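Local coordinates for protein hydroquinone dioxygenase small subunit (Pseudomonas sp., PDB 4ZXA) that forms the small, cupin-family subunit of a two-subunit hydroquinone 1,2-dioxygenase, an iron(II)-dependent enzyme thought to cleave the ring of hydroquinone, at residues 45-50 with 159-164; 72-77 with 93-98; 122-125 with 129-132. All blocks are in the same frame, centred on the assembly; numbering follows the deposited sequence.

Contact 1: 45-50 with 159-164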
loop_
_atom_site.group_PDB
_atom_site.type_symbol
_atom_site.label_atom_id
_atom_site.label_comp_id
_atom_site.label_asym_id
_atom_site.label_seq_id
_atom_site.Cartn_x
_atom_site.Cartn_y
_atom_site.Cartn_z
ATOM N N GLN A 45 26.724 -20.197 -22.974
ATOM C CA GLN A 45 27.643 -19.496 -23.848
ATOM C C GLN A 45 29.067 -19.912 -23.550
ATOM O O GLN A 45 29.932 -19.809 -24.412
ATOM C CB GLN A 45 27.506 -17.986 -23.671
ATOM C CG GLN A 45 28.397 -17.149 -24.599
ATOM C CD GLN A 45 28.441 -15.675 -24.190
ATOM O OE1 GLN A 45 29.053 -15.316 -23.175
ATOM N NE2 GLN A 45 27.779 -14.818 -24.969
ATOM N N ASN A 46 29.304 -20.387 -22.332
ATOM C CA ASN A 46 30.662 -20.665 -21.871
ATOM C C ASN A 46 30.892 -22.124 -21.515
ATOM O O ASN A 46 31.756 -22.446 -20.690
ATOM C CB ASN A 46 31.012 -19.793 -20.663
ATOM C CG ASN A 46 30.936 -18.313 -20.973
ATOM O OD1 ASN A 46 30.658 -17.505 -20.093
ATOM N ND2 ASN A 46 31.167 -17.952 -22.229
ATOM N N SER A 47 30.125 -23.005 -22.146
ATOM C CA SER A 47 30.215 -24.424 -21.855
ATOM C C SER A 47 30.309 -25.239 -23.135
ATOM O O SER A 47 30.025 -24.731 -24.224
ATOM C CB SER A 47 29.026 -24.859 -20.996
ATOM O OG SER A 47 29.012 -24.118 -19.777
ATOM N N LYS A 48 30.732 -26.495 -23.001
ATOM C CA LYS A 48 30.902 -27.377 -24.150
ATOM C C LYS A 48 29.545 -27.918 -24.556
ATOM O O LYS A 48 28.616 -27.929 -23.759
ATOM C CB LYS A 48 31.810 -28.549 -23.796
ATOM C CG LYS A 48 33.138 -28.180 -23.177
ATOM C CD LYS A 48 33.840 -29.451 -22.690
ATOM C CE LYS A 48 35.052 -29.140 -21.818
ATOM N NZ LYS A 48 34.686 -28.304 -20.624
ATOM N N PRO A 49 29.420 -28.376 -25.801
ATOM C CA PRO A 49 28.100 -28.866 -26.195
ATOM C C PRO A 49 27.626 -29.997 -25.303
ATOM O O PRO A 49 28.341 -30.986 -25.130
ATOM C CB PRO A 49 28.333 -29.352 -27.626
ATOM C CG PRO A 49 29.374 -28.406 -28.135
ATOM C CD PRO A 49 30.313 -28.215 -26.960
ATOM N N TYR A 50 26.445 -29.817 -24.714
ATOM C CA TYR A 50 25.765 -30.859 -23.942
ATOM C C TYR A 50 26.405 -31.215 -22.607
ATOM O O TYR A 50 26.072 -32.223 -21.999
ATOM C CB TYR A 50 25.537 -32.101 -24.801
ATOM C CG TYR A 50 24.637 -31.817 -25.979
ATOM C CD1 TYR A 50 23.276 -31.549 -25.792
ATOM C CD2 TYR A 50 25.143 -31.796 -27.277
ATOM C CE1 TYR A 50 22.444 -31.285 -26.868
ATOM C CE2 TYR A 50 24.316 -31.534 -28.361
ATOM C CZ TYR A 50 22.967 -31.276 -28.155
ATOM O OH TYR A 50 22.147 -31.014 -29.238
ATOM N N VAL A 159 27.665 -31.544 -14.001
ATOM C CA VAL A 159 28.869 -30.801 -13.693
ATOM C C VAL A 159 28.539 -29.635 -12.775
ATOM O O VAL A 159 27.650 -28.832 -13.067
ATOM C CB VAL A 159 29.571 -30.302 -14.976
ATOM C CG1 VAL A 159 30.957 -29.735 -14.645
ATOM C CG2 VAL A 159 29.676 -31.440 -15.982
ATOM N N GLU A 160 29.252 -29.553 -11.659
ATOM C CA GLU A 160 29.134 -28.406 -10.787
ATOM C C GLU A 160 30.343 -27.499 -10.956
ATOM O O GLU A 160 31.492 -27.955 -10.924
ATOM C CB GLU A 160 29.009 -28.842 -9.328
ATOM C CG GLU A 160 27.686 -29.509 -8.987
ATOM C CD GLU A 160 27.650 -29.986 -7.543
ATOM O OE1 GLU A 160 28.178 -31.081 -7.267
ATOM O OE2 GLU A 160 27.121 -29.259 -6.679
ATOM N N LYS A 161 30.084 -26.212 -11.147
ATOM C CA LYS A 161 31.162 -25.240 -11.223
ATOM C C LYS A 161 30.653 -23.894 -10.753
ATOM O O LYS A 161 30.746 -22.888 -11.471
ATOM C CB LYS A 161 31.742 -25.156 -12.641
ATOM C CG LYS A 161 30.728 -25.136 -13.796
ATOM C CD LYS A 161 31.264 -24.283 -14.943
ATOM C CE LYS A 161 30.981 -24.887 -16.320
ATOM N NZ LYS A 161 31.247 -23.878 -17.426
ATOM N N TRP A 162 30.113 -23.893 -9.537
ATOM C CA TRP A 162 29.467 -22.715 -8.977
ATOM C C TRP A 162 30.362 -21.477 -9.028
ATOM O O TRP A 162 29.939 -20.414 -9.473
ATOM C CB TRP A 162 28.966 -22.997 -7.544
ATOM C CG TRP A 162 28.070 -24.206 -7.479
ATOM C CD1 TRP A 162 28.431 -25.468 -7.126
ATOM C CD2 TRP A 162 26.669 -24.264 -7.802
ATOM N NE1 TRP A 162 27.351 -26.314 -7.214
ATOM C CE2 TRP A 162 26.257 -25.602 -7.627
ATOM C CE3 TRP A 162 25.726 -23.313 -8.231
ATOM C CZ2 TRP A 162 24.942 -26.019 -7.853
ATOM C CZ3 TRP A 162 24.423 -23.727 -8.460
ATOM C CH2 TRP A 162 24.043 -25.073 -8.271
ATOM N N ALA A 163 31.601 -21.609 -8.583
ATOM C CA ALA A 163 32.481 -20.447 -8.499
ATOM C C ALA A 163 32.677 -19.811 -9.872
ATOM O O ALA A 163 32.914 -18.609 -9.983
ATOM C CB ALA A 163 33.819 -20.821 -7.864
ATOM N N GLU A 164 32.538 -20.616 -10.915
ATOM C CA GLU A 164 32.689 -20.125 -12.274
ATOM C C GLU A 164 31.457 -19.384 -12.780
ATOM O O GLU A 164 31.585 -18.432 -13.558
ATOM C CB GLU A 164 32.958 -21.278 -13.230
ATOM C CG GLU A 164 34.344 -21.866 -13.186
ATOM C CD GLU A 164 34.525 -22.903 -14.287
ATOM O OE1 GLU A 164 34.300 -22.549 -15.472
ATOM O OE2 GLU A 164 34.859 -24.067 -13.971
#
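Lys161 reaches Ser47 with its ammonium group: NZ donates a hydrogen bond to Ser47 OG at 3.3 Å, a long bond and so a modest tie. The serine hydroxyl lies beside its own backbone N, with chi1 at -59°, and its main polar partner is the carbonyl of Val43 in the preceding helix 40-45. The lysine is therefore a second neighbour to a hydroxyl already engaged. Asn46 adds its carbonyl, whose O comes within 3.6 Å of Lys161 NZ. On its own side, Lys161 NZ has a long salt bridge of 3.9 Å to Glu164 OE1.

The lysine chain is bent at chi2 (147°) and again at chi3 on its way over, and the result is a small, mainly polar surface contact burying 71 Å². It links the loop that follows helix 40-45 to the C-terminal helix 162-165, where Lys161 is the N-cap residue and its O accepts from Glu164 N. Shortening Lys161 to alanine removes the ammonium, which would probably cost the one hydrogen bond across the contact and the long ion pair to Glu164.

Next to the cap, Trp162 NE1 points at Glu160 OE2, 3.0 Å away and nearly straight at 172°. OE2 lies in the indole plane, but the N-H meets it on the anti side, tilted out of the carboxylate plane. Trp162 also packs on Ile337 of the large subunit.

Contact 2: 72-77 with 93-98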
loop_
_atom_site.group_PDB
_atom_site.type_symbol
_atom_site.label_atom_id
_atom_site.label_comp_id
_atom_site.label_asym_id
_atom_site.label_seq_id
_atom_site.Cartn_x
_atom_site.Cartn_y
_atom_site.Cartn_z
ATOM N N SER A 72 23.908 -34.708 -29.375
ATOM C CA SER A 72 24.308 -35.220 -28.060
ATOM C C SER A 72 24.528 -36.734 -28.082
ATOM O O SER A 72 24.132 -37.413 -29.032
ATOM C CB SER A 72 23.235 -34.907 -27.012
ATOM O OG SER A 72 22.144 -35.820 -27.120
ATOM N N PRO A 73 25.172 -37.261 -27.031
ATOM C CA PRO A 73 25.188 -38.701 -26.751
ATOM C C PRO A 73 23.778 -39.182 -26.439
ATOM O O PRO A 73 22.950 -38.362 -26.022
ATOM C CB PRO A 73 26.041 -38.806 -25.480
ATOM C CG PRO A 73 26.881 -37.584 -25.473
ATOM C CD PRO A 73 26.066 -36.504 -26.140
ATOM N N TRP A 74 23.504 -40.470 -26.641
ATOM C CA TRP A 74 22.269 -41.052 -26.121
ATOM C C TRP A 74 22.254 -41.010 -24.579
ATOM O O TRP A 74 23.204 -41.454 -23.913
ATOM C CB TRP A 74 22.077 -42.495 -26.584
ATOM C CG TRP A 74 21.679 -42.688 -28.012
ATOM C CD1 TRP A 74 22.487 -43.102 -29.042
ATOM C CD2 TRP A 74 20.366 -42.522 -28.576
ATOM N NE1 TRP A 74 21.757 -43.194 -30.204
ATOM C CE2 TRP A 74 20.456 -42.848 -29.949
ATOM C CE3 TRP A 74 19.128 -42.122 -28.059
ATOM C CZ2 TRP A 74 19.355 -42.789 -30.806
ATOM C CZ3 TRP A 74 18.035 -42.066 -28.914
ATOM C CH2 TRP A 74 18.156 -42.396 -30.272
ATOM N N PHE A 75 21.164 -40.476 -24.029
ATOM C CA PHE A 75 20.988 -40.334 -22.585
ATOM C C PHE A 75 19.870 -41.257 -22.100
ATOM O O PHE A 75 18.951 -41.595 -22.855
ATOM C CB PHE A 75 20.596 -38.900 -22.234
ATOM C CG PHE A 75 21.657 -37.886 -22.509
ATOM C CD1 PHE A 75 22.886 -37.956 -21.872
ATOM C CD2 PHE A 75 21.413 -36.834 -23.375
ATOM C CE1 PHE A 75 23.864 -36.994 -22.106
ATOM C CE2 PHE A 75 22.378 -35.866 -23.615
ATOM C CZ PHE A 75 23.607 -35.943 -22.984
ATOM N N THR A 76 19.932 -41.648 -20.837
ATOM C CA THR A 76 18.834 -42.401 -20.263
ATOM C C THR A 76 18.793 -42.267 -18.736
ATOM O O THR A 76 19.796 -41.923 -18.096
ATOM C CB THR A 76 18.937 -43.888 -20.640
ATOM O OG1 THR A 76 17.649 -44.517 -20.519
ATOM C CG2 THR A 76 19.969 -44.590 -19.742
ATOM N N ALA A 77 17.633 -42.551 -18.156
ATOM C CA ALA A 77 17.503 -42.549 -16.707
ATOM C C ALA A 77 16.426 -43.521 -16.277
ATOM O O ALA A 77 15.627 -43.971 -17.098
ATOM C CB ALA A 77 17.190 -41.144 -16.185
ATOM N N GLU A 93 15.367 -37.329 -30.316
ATOM C CA GLU A 93 15.084 -38.691 -30.778
ATOM C C GLU A 93 14.829 -39.622 -29.602
ATOM O O GLU A 93 15.562 -39.582 -28.613
ATOM C CB GLU A 93 16.271 -39.263 -31.545
ATOM C CG GLU A 93 16.504 -38.702 -32.924
ATOM C CD GLU A 93 17.916 -38.999 -33.430
ATOM O OE1 GLU A 93 18.310 -40.189 -33.476
ATOM O OE2 GLU A 93 18.636 -38.035 -33.766
ATOM N N PHE A 94 13.834 -40.499 -29.729
ATOM C CA PHE A 94 13.458 -41.392 -28.633
ATOM C C PHE A 94 13.519 -42.872 -28.999
ATOM O O PHE A 94 12.880 -43.311 -29.955
ATOM C CB PHE A 94 12.036 -41.073 -28.146
ATOM C CG PHE A 94 11.899 -39.732 -27.482
ATOM C CD1 PHE A 94 12.114 -39.593 -26.117
ATOM C CD2 PHE A 94 11.547 -38.616 -28.219
ATOM C CE1 PHE A 94 11.982 -38.351 -25.497
ATOM C CE2 PHE A 94 11.417 -37.370 -27.614
ATOM C CZ PHE A 94 11.634 -37.236 -26.252
ATOM N N LEU A 95 14.267 -43.639 -28.211
ATOM C CA LEU A 95 14.265 -45.097 -28.295
ATOM C C LEU A 95 13.643 -45.725 -27.051
ATOM O O LEU A 95 14.019 -45.372 -25.927
ATOM C CB LEU A 95 15.695 -45.604 -28.384
ATOM C CG LEU A 95 16.360 -45.557 -29.743
ATOM C CD1 LEU A 95 17.807 -45.970 -29.573
ATOM C CD2 LEU A 95 15.607 -46.490 -30.667
ATOM N N LYS A 96 12.714 -46.662 -27.243
ATOM C CA LYS A 96 12.215 -47.466 -26.130
ATOM C C LYS A 96 13.131 -48.652 -25.872
ATOM O O LYS A 96 13.046 -49.666 -26.562
ATOM C CB LYS A 96 10.796 -47.976 -26.380
ATOM C CG LYS A 96 10.206 -48.697 -25.161
ATOM C CD LYS A 96 8.840 -49.287 -25.457
ATOM C CE LYS A 96 7.814 -48.852 -24.420
ATOM N NZ LYS A 96 6.462 -49.399 -24.725
ATOM N N LEU A 97 13.998 -48.518 -24.873
ATOM C CA LEU A 97 14.975 -49.557 -24.555
ATOM C C LEU A 97 14.345 -50.928 -24.275
ATOM O O LEU A 97 13.310 -51.017 -23.615
ATOM C CB LEU A 97 15.830 -49.130 -23.368
ATOM C CG LEU A 97 16.753 -47.940 -23.596
ATOM C CD1 LEU A 97 17.436 -47.564 -22.304
ATOM C CD2 LEU A 97 17.789 -48.304 -24.639
ATOM N N ASP A 98 14.973 -51.986 -24.795
ATOM C CA ASP A 98 14.569 -53.362 -24.495
ATOM C C ASP A 98 14.792 -53.667 -23.015
ATOM O O ASP A 98 13.992 -54.366 -22.380
ATOM C CB ASP A 98 15.364 -54.364 -25.345
ATOM C CG ASP A 98 14.831 -54.493 -26.770
ATOM O OD1 ASP A 98 14.145 -53.560 -27.249
ATOM O OD2 ASP A 98 15.109 -55.532 -27.414
#
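Leu95 and Trp74 make the main apolar contact here, a CH-pi interaction. Leu95 CD1 sits over one face of the indole, 3.8 Å from the centroid of the six-membered ring of Trp74 and only 17° off its normal, so the methyl lies over the face of the benzo ring, displaced toward its rim. Leu95 CG also approaches, 3.7 Å from Trp74 CH2. The two side chains cross at about a right angle. Trp74 has CG beside its backbone N (chi1 -74°), which helps to bring the benzo end to Leu95 and Glu93.

A second, smaller touch sets a methyl against a hydroxyl: Leu97 CD1 is 3.5 Å from Thr76 OG1. That hydroxyl has its polar partner in the carbonyl of Ser136, so the methyl packs against an oxygen already engaged.

These contacts are made between second-neighbour strands. In the antiparallel sheet of this cupin-family domain, strand 136-142 runs between 71-76 and 89-97, which agrees with the 8.9 Å between the CA atoms of Trp74 and Glu93 and with the absence of hydrogen bonds across the contact. The side chains reach over that central strand, Trp74 resting on Ala137 and Arg139 as well.

The polar approaches to the indole come from Glu93. Its backbone O is 3.5 Å from Trp74 CZ3, arriving obliquely to the ring. Its carboxylate stands nearly perpendicular to the indole, the planes 87° apart, with OE1 3.9 Å from Trp74 CZ2. Salt bridges to Arg139 (through OE1) and Arg91 (through OE2) are likely to fix the orientation of that carboxylate, and they probably offset the nearby negative charge of Glu141.

Contact 3: 122-125 with 129-132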
loop_
_atom_site.group_PDB
_atom_site.type_symbol
_atom_site.label_atom_id
_atom_site.label_comp_id
_atom_site.label_asym_id
_atom_site.label_seq_id
_atom_site.Cartn_x
_atom_site.Cartn_y
_atom_site.Cartn_z
ATOM N N VAL A 122 10.687 -35.487 -31.478
ATOM C CA VAL A 122 9.987 -34.252 -31.214
ATOM C C VAL A 122 10.853 -33.095 -31.703
ATOM O O VAL A 122 12.084 -33.155 -31.656
ATOM C CB VAL A 122 9.701 -34.095 -29.696
ATOM C CG1 VAL A 122 9.101 -32.735 -29.406
ATOM C CG2 VAL A 122 8.777 -35.201 -29.217
ATOM N N LEU A 123 10.201 -32.037 -32.163
ATOM C CA LEU A 123 10.904 -30.849 -32.610
ATOM C C LEU A 123 10.604 -29.651 -31.731
ATOM O O LEU A 123 9.554 -29.037 -31.844
ATOM C CB LEU A 123 10.527 -30.547 -34.048
ATOM C CG LEU A 123 11.718 -30.771 -34.957
ATOM C CD1 LEU A 123 11.269 -31.061 -36.393
ATOM C CD2 LEU A 123 12.591 -29.520 -34.837
ATOM N N LEU A 124 11.543 -29.319 -30.859
ATOM C CA LEU A 124 11.324 -28.281 -29.857
ATOM C C LEU A 124 11.907 -26.940 -30.281
ATOM O O LEU A 124 13.105 -26.825 -30.574
ATOM C CB LEU A 124 11.946 -28.690 -28.511
ATOM C CG LEU A 124 11.433 -29.982 -27.870
ATOM C CD1 LEU A 124 12.245 -30.336 -26.615
ATOM C CD2 LEU A 124 9.939 -29.886 -27.545
ATOM N N LYS A 125 11.060 -25.920 -30.300
ATOM C CA LYS A 125 11.548 -24.561 -30.450
ATOM C C LYS A 125 11.459 -23.885 -29.088
ATOM O O LYS A 125 10.923 -24.465 -28.149
ATOM C CB LYS A 125 10.727 -23.805 -31.493
ATOM C CG LYS A 125 10.829 -24.380 -32.899
ATOM C CD LYS A 125 9.775 -23.775 -33.830
ATOM C CE LYS A 125 10.103 -24.072 -35.294
ATOM N NZ LYS A 125 8.876 -24.211 -36.129
ATOM N N GLN A 129 8.377 -27.597 -24.197
ATOM C CA GLN A 129 8.749 -28.583 -23.198
ATOM C C GLN A 129 8.368 -29.983 -23.704
ATOM O O GLN A 129 7.337 -30.165 -24.362
ATOM C CB GLN A 129 8.032 -28.255 -21.874
ATOM C CG GLN A 129 8.271 -29.220 -20.718
ATOM C CD GLN A 129 7.595 -28.759 -19.416
ATOM O OE1 GLN A 129 7.804 -27.631 -18.956
ATOM N NE2 GLN A 129 6.779 -29.632 -18.822
ATOM N N CYS A 130 9.208 -30.967 -23.411
ATOM C CA CYS A 130 8.810 -32.340 -23.634
ATOM C C CYS A 130 9.147 -33.209 -22.424
ATOM O O CYS A 130 10.054 -32.897 -21.642
ATOM C CB CYS A 130 9.459 -32.909 -24.906
ATOM S SG CYS A 130 11.168 -33.421 -24.693
ATOM N N LEU A 131 8.403 -34.301 -22.287
ATOM C CA LEU A 131 8.714 -35.353 -21.321
ATOM C C LEU A 131 9.860 -36.239 -21.848
ATOM O O LEU A 131 9.907 -36.585 -23.028
ATOM C CB LEU A 131 7.458 -36.198 -21.048
ATOM C CG LEU A 131 7.538 -37.578 -20.375
ATOM C CD1 LEU A 131 8.113 -37.507 -18.962
ATOM C CD2 LEU A 131 6.160 -38.207 -20.337
ATOM N N LEU A 132 10.795 -36.567 -20.969
ATOM C CA LEU A 132 11.810 -37.564 -21.256
ATOM C C LEU A 132 11.473 -38.806 -20.431
ATOM O O LEU A 132 11.958 -38.962 -19.313
ATOM C CB LEU A 132 13.190 -37.026 -20.885
ATOM C CG LEU A 132 13.530 -35.709 -21.591
ATOM C CD1 LEU A 132 14.781 -35.083 -20.992
ATOM C CD2 LEU A 132 13.688 -35.912 -23.104
#
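Gln129 sends its side-chain amide and its backbone carbonyl to different partners: NE2 hydrogen-bonds to the carbonyl of Thr235 in the large subunit, while the backbone O lies against Leu124 CD2 at 4.1 Å. The side chain is extended, chi1 178° and chi2 176°, and its CB points away from segment 122-125, which carries the amide out to the partner chain.

No hydrogen bond joins the two segments, so the contact rests on side-chain packing. Leu124 supplies it with both methyl branches, each meeting a different part of Cys130. CD1 takes the sulfur, 3.8 Å from SG, and CD2 takes the carbon below it, 4.0 Å from CB. With chi1 at 79°, SG stands between the backbone N and the carbonyl carbon of Cys130, the setting that brings it to Leu124 CD1. Both CB atoms point toward the opposing segment, and both residues are buried; Leu124 also packs on Val85 of strand 81-87.

The backbone pairings explain why the strands do not bond to each other: Leu124 pairs with Val90 in one sheet, Cys130 with Ala83 in the other. The nearest CA atoms, of Leu124 and Gln129, are 7.1 Å apart. Each segment lies on an outermost strand of its sheet within this chain, and antiparallel pairing with the large subunit at Val122, Leu123, Gln129 and Cys130 carries the sheet on across the interface. Two strands joined by a short turn, belonging to different sheets and meeting through side chains, make a beta-arch, here at the edge of a cupin-family beta sandwich.

How the contacts relate
Along the chain, contacts 2 and 3 follow one another, and both are nested inside the long loop that contact 1 closes. Contacts 2 and 3 lie about 14 Å apart, centre to centre, and share the antiparallel sheet, where strands 89-97 and 116-125 are neighbours. Phe94 joins them: its ring touches Val122 CG2 (3.8 Å from Phe94 CE2) and Cys130 SG (4.1 Å from Phe94 CZ). Contact 1 sits about 23 Å from each of the others, centre to centre, and opposite contact 3 about the chain's centre; a touch of Tyr50 CE2 on Ser72 N, at 3.4 Å, joins it to contact 2. Residues at all three sites pack on the large subunit.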